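Trans-2-enoyl-CoA reductase [NADH] (Treponema denticola ATCC 35405, PDB 4GGO) catalyses the NADH-dependent reduction of the carbon-carbon double bond of crotonyl-CoA, giving butyryl-CoA, in type II fatty acid synthesis. Local coordinates at residues K167-T172 against E196-T201; V152-D155 against I160-K163; K171-K176 against T240-R245; T229-Y234 against E254-T259. All coordinates share one frame; numbering follows the deposited sequence.

Contact 1 (K167-T172 against E196-T201); sequences KPFGKT and EEAAAT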
# COMPACT_ATOMS: atom_id res chain seq x y z
N LYS A 167 -4.15 -11.51 -14.56
CA LYS A 167 -3.88 -12.41 -15.68
C LYS A 167 -3.42 -11.66 -16.94
O LYS A 167 -3.72 -10.48 -17.10
CB LYS A 167 -5.12 -13.27 -15.97
CG LYS A 167 -5.43 -14.27 -14.86
CD LYS A 167 -6.51 -15.27 -15.24
CE LYS A 167 -7.87 -14.62 -15.37
NZ LYS A 167 -8.94 -15.66 -15.33
N PRO A 168 -2.69 -12.35 -17.83
CA PRO A 168 -2.23 -11.72 -19.07
C PRO A 168 -3.30 -11.73 -20.15
O PRO A 168 -4.41 -12.21 -19.91
CB PRO A 168 -1.07 -12.62 -19.49
CG PRO A 168 -1.48 -13.96 -19.01
CD PRO A 168 -2.18 -13.72 -17.70
N PHE A 169 -2.97 -11.22 -21.33
CA PHE A 169 -3.86 -11.30 -22.49
C PHE A 169 -3.19 -12.10 -23.60
O PHE A 169 -1.97 -12.04 -23.77
CB PHE A 169 -4.23 -9.91 -23.00
CG PHE A 169 -5.13 -9.13 -22.08
CD1 PHE A 169 -6.41 -9.57 -21.81
CD2 PHE A 169 -4.70 -7.96 -21.50
CE1 PHE A 169 -7.24 -8.86 -20.97
CE2 PHE A 169 -5.52 -7.23 -20.66
CZ PHE A 169 -6.80 -7.69 -20.39
N GLY A 170 -3.99 -12.85 -24.35
CA GLY A 170 -3.48 -13.61 -25.48
C GLY A 170 -2.92 -14.96 -25.10
O GLY A 170 -3.55 -15.99 -25.33
N LYS A 171 -1.72 -14.96 -24.53
CA LYS A 171 -1.05 -16.21 -24.16
C LYS A 171 -0.95 -16.38 -22.65
O LYS A 171 -1.00 -15.41 -21.89
CB LYS A 171 0.35 -16.27 -24.77
CG LYS A 171 0.36 -16.42 -26.28
CD LYS A 171 1.78 -16.66 -26.79
CE LYS A 171 1.81 -16.83 -28.30
NZ LYS A 171 0.96 -17.97 -28.74
N THR A 172 -0.80 -17.63 -22.22
CA THR A 172 -0.60 -17.93 -20.81
C THR A 172 0.76 -17.44 -20.34
O THR A 172 1.78 -17.66 -21.00
CB THR A 172 -0.74 -19.45 -20.53
OG1 THR A 172 -0.25 -19.75 -19.22
CG2 THR A 172 0.04 -20.26 -21.55
N GLU A 196 -14.64 -9.81 -19.94
CA GLU A 196 -15.33 -9.55 -18.68
C GLU A 196 -14.35 -9.33 -17.53
O GLU A 196 -14.45 -8.34 -16.81
CB GLU A 196 -16.30 -10.69 -18.33
CG GLU A 196 -17.70 -10.50 -18.89
CD GLU A 196 -18.73 -11.37 -18.20
OE1 GLU A 196 -18.33 -12.39 -17.60
OE2 GLU A 196 -19.93 -11.03 -18.25
N GLU A 197 -13.41 -10.25 -17.38
CA GLU A 197 -12.38 -10.15 -16.35
C GLU A 197 -11.56 -8.88 -16.52
O GLU A 197 -11.14 -8.26 -15.54
CB GLU A 197 -11.47 -11.38 -16.39
CG GLU A 197 -12.16 -12.67 -15.95
CD GLU A 197 -11.29 -13.89 -16.17
OE1 GLU A 197 -10.76 -14.05 -17.29
OE2 GLU A 197 -11.14 -14.69 -15.23
N ALA A 198 -11.32 -8.50 -17.77
CA ALA A 198 -10.56 -7.29 -18.08
C ALA A 198 -11.32 -6.04 -17.63
O ALA A 198 -10.75 -5.16 -16.98
CB ALA A 198 -10.26 -7.22 -19.56
N ALA A 199 -12.59 -5.96 -17.99
CA ALA A 199 -13.43 -4.83 -17.62
C ALA A 199 -13.61 -4.77 -16.11
O ALA A 199 -13.56 -3.69 -15.51
CB ALA A 199 -14.78 -4.92 -18.32
N ALA A 200 -13.83 -5.93 -15.50
CA ALA A 200 -14.03 -6.02 -14.06
C ALA A 200 -12.80 -5.56 -13.29
O ALA A 200 -12.91 -4.89 -12.27
CB ALA A 200 -14.41 -7.44 -13.66
N THR A 201 -11.62 -5.93 -13.79
CA THR A 201 -10.36 -5.55 -13.15
C THR A 201 -10.18 -4.04 -13.17
O THR A 201 -9.76 -3.44 -12.17
CB THR A 201 -9.16 -6.24 -13.82
OG1 THR A 201 -9.31 -7.66 -13.73
CG2 THR A 201 -7.86 -5.83 -13.15
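Phe169 and Ala198 form one close part of a loop-on-helix contact, in which the loop between strands 161-163 and 173-178 leans on helix 195-205 in the catalytic region of this Rossmann-type reductase. The phenyl ring meets the helix end-on: Phe169 CZ lies 3.6 Å from Ala198 CB, with Phe169 CE1 almost as near, and the methyl sits at the ring edge, close to its plane. Alanine suits the place because its single methyl lets a large ring come right up to the helix. Helix 248-266 also packs on this ring, through Thr248 and Lys251.

The other close part is polar. Even at their nearest the backbones are 8.8 Å apart, Lys167 CA to Ala198 CA, so side chains must do all the bridging. The lysine chain bends at its third torsion (chi3 -69°), turning its ammonium group to a glutamate that runs extended beyond CG, so that the two side chains cross obliquely. Lys167 NZ and Glu197 OE2 form a salt bridge, although its modelled length is too short to be taken literally. Long, charged side chains suit a gap this wide at a partly exposed site. The solvent side lies on the outer flanks, with Gly170 to Thr172 of the loop and Glu196 and Ala199 of the helix.

The helix start is secured separately. Asn194 OD1 accepts a hydrogen bond from Glu197 N in the first turn. Glu197 O takes two donors from one residue, Thr201 N at 3.0 Å and Thr201 OG1 at 2.6 Å, which reach it from opposite faces of the carbonyl plane.

Contact 2 (V152-D155 against I160-K163); sequences VRTD and IMHK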
# COMPACT_ATOMS: atom_id res chain seq x y z
N VAL A 152 -12.27 -6.88 -4.75
CA VAL A 152 -13.67 -6.70 -5.16
C VAL A 152 -14.16 -5.26 -4.96
O VAL A 152 -13.68 -4.54 -4.08
CB VAL A 152 -14.61 -7.65 -4.39
CG1 VAL A 152 -14.27 -9.10 -4.71
CG2 VAL A 152 -14.53 -7.40 -2.89
N ARG A 153 -15.11 -4.85 -5.79
CA ARG A 153 -15.74 -3.54 -5.66
C ARG A 153 -17.22 -3.59 -6.04
O ARG A 153 -17.58 -4.08 -7.11
CB ARG A 153 -15.03 -2.49 -6.51
CG ARG A 153 -15.79 -1.16 -6.58
CD ARG A 153 -15.03 -0.12 -7.38
NE ARG A 153 -15.76 1.15 -7.44
CZ ARG A 153 -16.09 1.78 -8.56
NH1 ARG A 153 -15.76 1.26 -9.74
NH2 ARG A 153 -16.75 2.93 -8.52
N THR A 154 -18.07 -3.08 -5.15
CA THR A 154 -19.49 -2.96 -5.44
C THR A 154 -19.78 -1.59 -6.04
O THR A 154 -19.60 -0.56 -5.37
CB THR A 154 -20.35 -3.15 -4.17
OG1 THR A 154 -20.06 -4.43 -3.59
CG2 THR A 154 -21.83 -3.08 -4.52
N ASP A 155 -20.21 -1.58 -7.29
CA ASP A 155 -20.53 -0.33 -7.99
C ASP A 155 -21.63 0.42 -7.24
O ASP A 155 -22.73 -0.10 -7.04
CB ASP A 155 -20.97 -0.63 -9.42
CG ASP A 155 -20.99 0.61 -10.31
OD1 ASP A 155 -21.50 1.66 -9.87
OD2 ASP A 155 -20.50 0.53 -11.45
N ILE A 160 -23.86 -3.74 -8.51
CA ILE A 160 -23.18 -4.92 -9.03
C ILE A 160 -21.78 -5.07 -8.44
O ILE A 160 -21.01 -4.10 -8.41
CB ILE A 160 -23.06 -4.86 -10.57
CG1 ILE A 160 -24.41 -4.50 -11.20
CG2 ILE A 160 -22.55 -6.18 -11.12
CD1 ILE A 160 -24.31 -4.10 -12.67
N MET A 161 -21.46 -6.26 -7.96
CA MET A 161 -20.13 -6.53 -7.43
C MET A 161 -19.19 -6.97 -8.55
O MET A 161 -19.56 -7.80 -9.39
CB MET A 161 -20.18 -7.61 -6.34
CG MET A 161 -18.91 -7.69 -5.49
SD MET A 161 -18.95 -9.03 -4.28
CE MET A 161 -18.88 -10.46 -5.36
N HIS A 162 -17.98 -6.42 -8.56
CA HIS A 162 -16.99 -6.75 -9.58
C HIS A 162 -15.77 -7.42 -8.95
O HIS A 162 -15.34 -7.04 -7.86
CB HIS A 162 -16.57 -5.50 -10.34
CG HIS A 162 -17.70 -4.84 -11.08
ND1 HIS A 162 -18.20 -5.33 -12.26
CD2 HIS A 162 -18.41 -3.72 -10.80
CE1 HIS A 162 -19.18 -4.55 -12.68
NE2 HIS A 162 -19.32 -3.56 -11.81
N LYS A 163 -15.22 -8.41 -9.64
CA LYS A 163 -14.05 -9.13 -9.15
C LYS A 163 -12.86 -8.94 -10.08
O LYS A 163 -12.97 -9.15 -11.29
CB LYS A 163 -14.37 -10.62 -8.99
CG LYS A 163 -15.11 -10.96 -7.71
CD LYS A 163 -15.62 -12.39 -7.70
CE LYS A 163 -17.10 -12.44 -8.05
NZ LYS A 163 -17.64 -13.83 -7.99
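A first torsion of -62° sets the His162 ring beside its own backbone N and brings its edge to Asp155 CB, 4.1 Å from His162 NE2. Another, of -166°, swings the Asp155 carboxylate away from its N, where OD2 meets the Lys203 ammonium group. His162 lies in, and Asp155 just beyond, the strands of a β-hairpin (152-154 and 161-163), whose axes run nearly antiparallel at 161°.

Arg153 and His162 are its hydrogen-bonded pair: Arg153 N gives to His162 O at 3.0 Å, and His162 N returns a bond to Arg153 O at 2.8 Å. Toward the turn, Asp155 N reaches Ile160 O at 2.9 Å. Within the turn, Asp155 OD1 accepts from Asp157 N in an Asx turn, a task to which a short carboxylate is well fitted.

Arg153 and His162 point to one face of the hairpin, against helix 195-205. The arginine's charged end is held from outside the hairpin, its NH1 by Glu208 and by the carbonyl of Lys203.

Val152, Thr154, Met161 and Lys163 occupy the other face, where the side chain of Thr154 is about 5 Å from that of Asp120, an NAD-binding residue. The beta-branched Val152 and Thr154 suit the extended backbone, while Met161 and Lys163 add flexible aliphatic length. Val152 and Lys163 run alongside each other in the same direction, Val152 CG1 3.6 Å from Lys163 CG.

Contact 3 (K171-K176 against T240-R245); sequences KTFTGK and TQALYR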
# COMPACT_ATOMS: atom_id res chain seq x y z
N LYS A 171 -1.72 -14.96 -24.53
CA LYS A 171 -1.05 -16.21 -24.16
C LYS A 171 -0.95 -16.38 -22.65
O LYS A 171 -1.00 -15.41 -21.89
CB LYS A 171 0.35 -16.27 -24.77
CG LYS A 171 0.36 -16.42 -26.28
CD LYS A 171 1.78 -16.66 -26.79
CE LYS A 171 1.81 -16.83 -28.30
NZ LYS A 171 0.96 -17.97 -28.74
N THR A 172 -0.80 -17.63 -22.22
CA THR A 172 -0.60 -17.93 -20.81
C THR A 172 0.76 -17.44 -20.34
O THR A 172 1.78 -17.66 -21.00
CB THR A 172 -0.74 -19.45 -20.53
OG1 THR A 172 -0.25 -19.75 -19.22
CG2 THR A 172 0.04 -20.26 -21.55
N PHE A 173 0.78 -16.76 -19.20
CA PHE A 173 2.04 -16.28 -18.63
C PHE A 173 2.58 -17.29 -17.63
O PHE A 173 1.94 -17.59 -16.63
CB PHE A 173 1.85 -14.92 -17.96
CG PHE A 173 3.06 -14.44 -17.21
CD1 PHE A 173 4.25 -14.20 -17.88
CD2 PHE A 173 3.00 -14.22 -15.84
CE1 PHE A 173 5.36 -13.75 -17.19
CE2 PHE A 173 4.11 -13.77 -15.16
CZ PHE A 173 5.30 -13.54 -15.83
N THR A 174 3.76 -17.82 -17.93
CA THR A 174 4.36 -18.85 -17.10
C THR A 174 5.76 -18.44 -16.67
O THR A 174 6.55 -17.95 -17.47
CB THR A 174 4.44 -20.20 -17.86
OG1 THR A 174 3.12 -20.61 -18.22
CG2 THR A 174 5.08 -21.27 -16.99
N GLY A 175 6.06 -18.63 -15.38
CA GLY A 175 7.37 -18.32 -14.86
C GLY A 175 7.67 -19.06 -13.58
O GLY A 175 6.79 -19.67 -12.97
N LYS A 176 8.93 -19.02 -13.16
CA LYS A 176 9.33 -19.62 -11.90
C LYS A 176 8.71 -18.89 -10.71
O LYS A 176 8.19 -17.79 -10.86
CB LYS A 176 10.86 -19.63 -11.77
CG LYS A 176 11.56 -20.55 -12.76
CD LYS A 176 12.96 -20.94 -12.29
CE LYS A 176 13.99 -19.85 -12.58
NZ LYS A 176 15.37 -20.32 -12.24
N THR A 240 7.88 -9.33 -15.49
CA THR A 240 6.45 -9.39 -15.16
C THR A 240 5.60 -8.44 -15.99
O THR A 240 4.46 -8.15 -15.63
CB THR A 240 6.21 -9.11 -13.66
OG1 THR A 240 6.70 -7.80 -13.34
CG2 THR A 240 6.91 -10.14 -12.80
N GLN A 241 6.16 -7.96 -17.10
CA GLN A 241 5.44 -7.02 -17.97
C GLN A 241 4.16 -7.61 -18.55
O GLN A 241 3.22 -6.88 -18.85
CB GLN A 241 6.35 -6.52 -19.09
CG GLN A 241 7.40 -5.52 -18.65
CD GLN A 241 8.21 -4.98 -19.81
OE1 GLN A 241 8.76 -3.88 -19.74
NE2 GLN A 241 8.29 -5.75 -20.89
N ALA A 242 4.13 -8.93 -18.71
CA ALA A 242 2.96 -9.61 -19.26
C ALA A 242 1.71 -9.37 -18.42
O ALA A 242 0.59 -9.59 -18.89
CB ALA A 242 3.24 -11.10 -19.39
N LEU A 243 1.90 -8.93 -17.19
CA LEU A 243 0.79 -8.64 -16.29
C LEU A 243 0.65 -7.15 -16.00
O LEU A 243 -0.41 -6.57 -16.20
CB LEU A 243 0.97 -9.41 -14.98
CG LEU A 243 1.15 -10.92 -15.12
CD1 LEU A 243 1.38 -11.56 -13.76
CD2 LEU A 243 -0.05 -11.54 -15.81
N TYR A 244 1.74 -6.54 -15.53
CA TYR A 244 1.70 -5.16 -15.06
C TYR A 244 1.72 -4.13 -16.19
O TYR A 244 1.32 -2.99 -16.00
CB TYR A 244 2.85 -4.89 -14.09
CG TYR A 244 2.73 -5.64 -12.78
CD1 TYR A 244 1.95 -5.15 -11.75
CD2 TYR A 244 3.40 -6.84 -12.59
CE1 TYR A 244 1.84 -5.83 -10.55
CE2 TYR A 244 3.30 -7.53 -11.40
CZ TYR A 244 2.52 -7.02 -10.38
OH TYR A 244 2.41 -7.71 -9.19
N ARG A 245 2.19 -4.55 -17.37
CA ARG A 245 2.22 -3.66 -18.53
C ARG A 245 1.05 -3.93 -19.47
O ARG A 245 0.26 -3.03 -19.78
CB ARG A 245 3.53 -3.83 -19.30
CG ARG A 245 4.41 -2.60 -19.34
CD ARG A 245 5.26 -2.50 -18.08
NE ARG A 245 6.49 -1.76 -18.32
CZ ARG A 245 7.62 -1.94 -17.63
NH1 ARG A 245 7.66 -2.85 -16.66
NH2 ARG A 245 8.70 -1.23 -17.91
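The carbonyl oxygen of Thr240 is gripped by two amides of the turn that packs on Phe173: Leu243 N at 3.1 Å and Tyr244 N at 3.2 Å. One oxygen thus serves both amides, so the first turn of short helix 241-244 carries both an i+3 and an i+4 bond while it presents Ala242 and Leu243 to strand 173-178.

Across the contact everything turns on one ring. Phe173 holds its CG opposite the backbone N (chi1 173°), which carries the phenyl group off the strand and in toward the helix. Its two ortho positions meet different partners: Phe173 CD1 approaches Ala242 CB at 3.6 Å, whereas Phe173 CD2 approaches Leu243 CD1 at 3.7 Å. Both methyls come in at a slant to the ring, and the Leu243 side chain crosses that of Phe173 at about a right angle. At the far end of the ring, Phe173 CZ reaches Thr240 CA at 4.4 Å. Alanine leaves room for the broad ring, while the branched leucine fills in beside it.

Pro289 also touches the ring, and the strand is held by backbone bonding of Phe173 to Ala190 in the neighbouring strand 185-190. On the helix, Tyr244, the inferred proton donor, packs edge-to-face against the substrate-binding Tyr234.

No hydrogen bond links the two segments. The contact is therefore purely apolar and only weakly directional; it joins the two-stranded sheet to the helix that carries the probable proton donor, while the geometry of the turn itself rests on backbone bonds such as those to Thr240 O.

Contact 4 (T229-Y234 against E254-T259); sequences TLAYSY and EHLEAT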
# COMPACT_ATOMS: atom_id res chain seq x y z
N THR A 229 -3.40 15.04 -4.54
CA THR A 229 -4.00 13.72 -4.42
C THR A 229 -3.20 12.68 -5.20
O THR A 229 -2.82 12.90 -6.35
CB THR A 229 -5.50 13.71 -4.81
OG1 THR A 229 -6.05 12.40 -4.57
CG2 THR A 229 -5.70 14.08 -6.27
N LEU A 230 -2.94 11.54 -4.56
CA LEU A 230 -2.11 10.50 -5.15
C LEU A 230 -2.81 9.15 -5.14
O LEU A 230 -3.55 8.84 -4.21
CB LEU A 230 -0.79 10.38 -4.39
CG LEU A 230 0.02 11.64 -4.10
CD1 LEU A 230 1.29 11.29 -3.33
CD2 LEU A 230 0.36 12.37 -5.38
N ALA A 231 -2.56 8.36 -6.18
CA ALA A 231 -2.99 6.97 -6.20
C ALA A 231 -1.76 6.10 -6.42
O ALA A 231 -1.00 6.31 -7.37
CB ALA A 231 -4.01 6.74 -7.30
N TYR A 232 -1.55 5.14 -5.53
CA TYR A 232 -0.37 4.29 -5.60
C TYR A 232 -0.53 3.19 -6.65
O TYR A 232 -1.63 2.69 -6.88
CB TYR A 232 -0.06 3.68 -4.23
CG TYR A 232 0.34 4.72 -3.21
CD1 TYR A 232 1.11 5.81 -3.57
CD2 TYR A 232 -0.06 4.61 -1.88
CE1 TYR A 232 1.48 6.77 -2.64
CE2 TYR A 232 0.31 5.56 -0.94
CZ TYR A 232 1.08 6.64 -1.33
OH TYR A 232 1.46 7.59 -0.41
N SER A 233 0.58 2.84 -7.29
CA SER A 233 0.57 1.84 -8.35
C SER A 233 1.93 1.15 -8.46
O SER A 233 2.82 1.38 -7.64
CB SER A 233 0.20 2.48 -9.68
OG SER A 233 0.12 1.51 -10.70
N TYR A 234 2.09 0.32 -9.48
CA TYR A 234 3.32 -0.44 -9.66
C TYR A 234 3.55 -0.73 -11.13
O TYR A 234 2.61 -1.00 -11.88
CB TYR A 234 3.26 -1.74 -8.86
CG TYR A 234 4.56 -2.52 -8.83
CD1 TYR A 234 5.73 -1.95 -8.37
CD2 TYR A 234 4.59 -3.85 -9.25
CE1 TYR A 234 6.91 -2.66 -8.35
CE2 TYR A 234 5.77 -4.57 -9.22
CZ TYR A 234 6.93 -3.97 -8.77
OH TYR A 234 8.10 -4.69 -8.74
N GLU A 254 -3.42 1.84 -16.52
CA GLU A 254 -3.65 2.79 -17.61
C GLU A 254 -4.86 3.67 -17.32
O GLU A 254 -4.85 4.86 -17.61
CB GLU A 254 -3.85 2.05 -18.93
CG GLU A 254 -2.57 1.55 -19.58
CD GLU A 254 -2.83 0.89 -20.92
OE1 GLU A 254 -4.01 0.65 -21.25
OE2 GLU A 254 -1.85 0.61 -21.65
N HIS A 255 -5.89 3.07 -16.75
CA HIS A 255 -7.09 3.80 -16.37
C HIS A 255 -6.78 4.75 -15.22
O HIS A 255 -7.29 5.87 -15.17
CB HIS A 255 -8.21 2.84 -15.98
CG HIS A 255 -9.55 3.50 -15.81
ND1 HIS A 255 -9.91 4.16 -14.66
CD2 HIS A 255 -10.60 3.61 -16.66
CE1 HIS A 255 -11.13 4.64 -14.79
NE2 HIS A 255 -11.57 4.33 -16.00
N LEU A 256 -5.93 4.29 -14.31
CA LEU A 256 -5.48 5.10 -13.18
C LEU A 256 -4.76 6.35 -13.67
O LEU A 256 -4.97 7.45 -13.15
CB LEU A 256 -4.53 4.30 -12.29
CG LEU A 256 -4.88 4.07 -10.82
CD1 LEU A 256 -3.60 3.94 -10.00
CD2 LEU A 256 -5.77 5.17 -10.27
N GLU A 257 -3.90 6.17 -14.67
CA GLU A 257 -3.10 7.27 -15.20
C GLU A 257 -3.96 8.27 -15.97
O GLU A 257 -3.77 9.49 -15.85
CB GLU A 257 -1.99 6.72 -16.10
CG GLU A 257 -0.95 5.89 -15.35
CD GLU A 257 -0.02 5.13 -16.28
OE1 GLU A 257 -0.27 5.13 -17.51
OE2 GLU A 257 0.95 4.52 -15.78
N ALA A 258 -4.91 7.77 -16.75
CA ALA A 258 -5.83 8.63 -17.49
C ALA A 258 -6.74 9.39 -16.53
O ALA A 258 -7.17 10.51 -16.83
CB ALA A 258 -6.65 7.80 -18.46
N THR A 259 -7.01 8.79 -15.38
CA THR A 259 -7.85 9.42 -14.36
C THR A 259 -7.14 10.60 -13.70
O THR A 259 -7.71 11.68 -13.58
CB THR A 259 -8.29 8.41 -13.29
OG1 THR A 259 -9.14 7.41 -13.89
CG2 THR A 259 -9.06 9.11 -12.18
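Leu256 of helix 248-266 and Ala231 of strand 227-233 both direct their CB bonds toward the other element, at a slant, and the methyl ends of the leucine reach over the alanine. Both of them rest on the one alanine methyl, with Ala231 CB 3.8 Å from Leu256 CD2 and 3.9 Å from Leu256 CD1. The fork also reaches along the strand: Leu256 CD1 lies 3.9 Å from Tyr232 O and 4.1 Å from Ser233 CB. Its first torsion of -121° is nearly eclipsed, an uncommon setting that goes with placing both methyls against Ala231 CB.

The arrangement is the strand-on-helix layer of a beta-alpha-beta crossover in the Rossmann fold. Strand 227-233 and helix 248-266 run nearly antiparallel (163°), their axes 10.0 Å apart, and the chain then returns as the adjacent parallel strand 270-276. Alanine keeps the strand surface low here, and leucine supplies the bulk to bridge the layers; Trp210 of helix 208-219 packs on both.

Tyr232, by contrast, sends its CB away from the helix, to the opposite face of the sheet, where its hydroxyl bonds to that of Ser66. Within the helix, Thr259 OG1 folds back to His255 O at 2.7 Å, on the other face of that carbonyl from Thr259 N.

The side chain of Ser233 is about 3 Å from that of the NAD-binding Lys253. A small apolar contact thus helps seat the helix against the sheet, and beside it Glu257 is salt-bridged to both Arg337 and Lys253, which probably helps position the NAD-binding lysine.

In the fold
From the N terminus, contact 2 comes first, a tight hairpin closed before any other contact opens. Contacts 1 and 3 then start from one shared stretch at Lys171 and Thr172: contact 1 closes at helix 195-205, contact 3 only at helix 241-244, with 63 residues between its segments. Contact 4 opens before contact 3 has closed, so these two cross. Neighbours touch: Ala200 CB packs on Lys163 O between contacts 1 and 2, Leu243 CD2 on Pro168 N between 1 and 3, and contacts 3 and 4 meet near the active site. Contact 1 sets the loop on helix 195-205, contact 3 strand 173-178 on helix 241-244, and contact 4 helix 248-266 on the parallel Rossmann sheet.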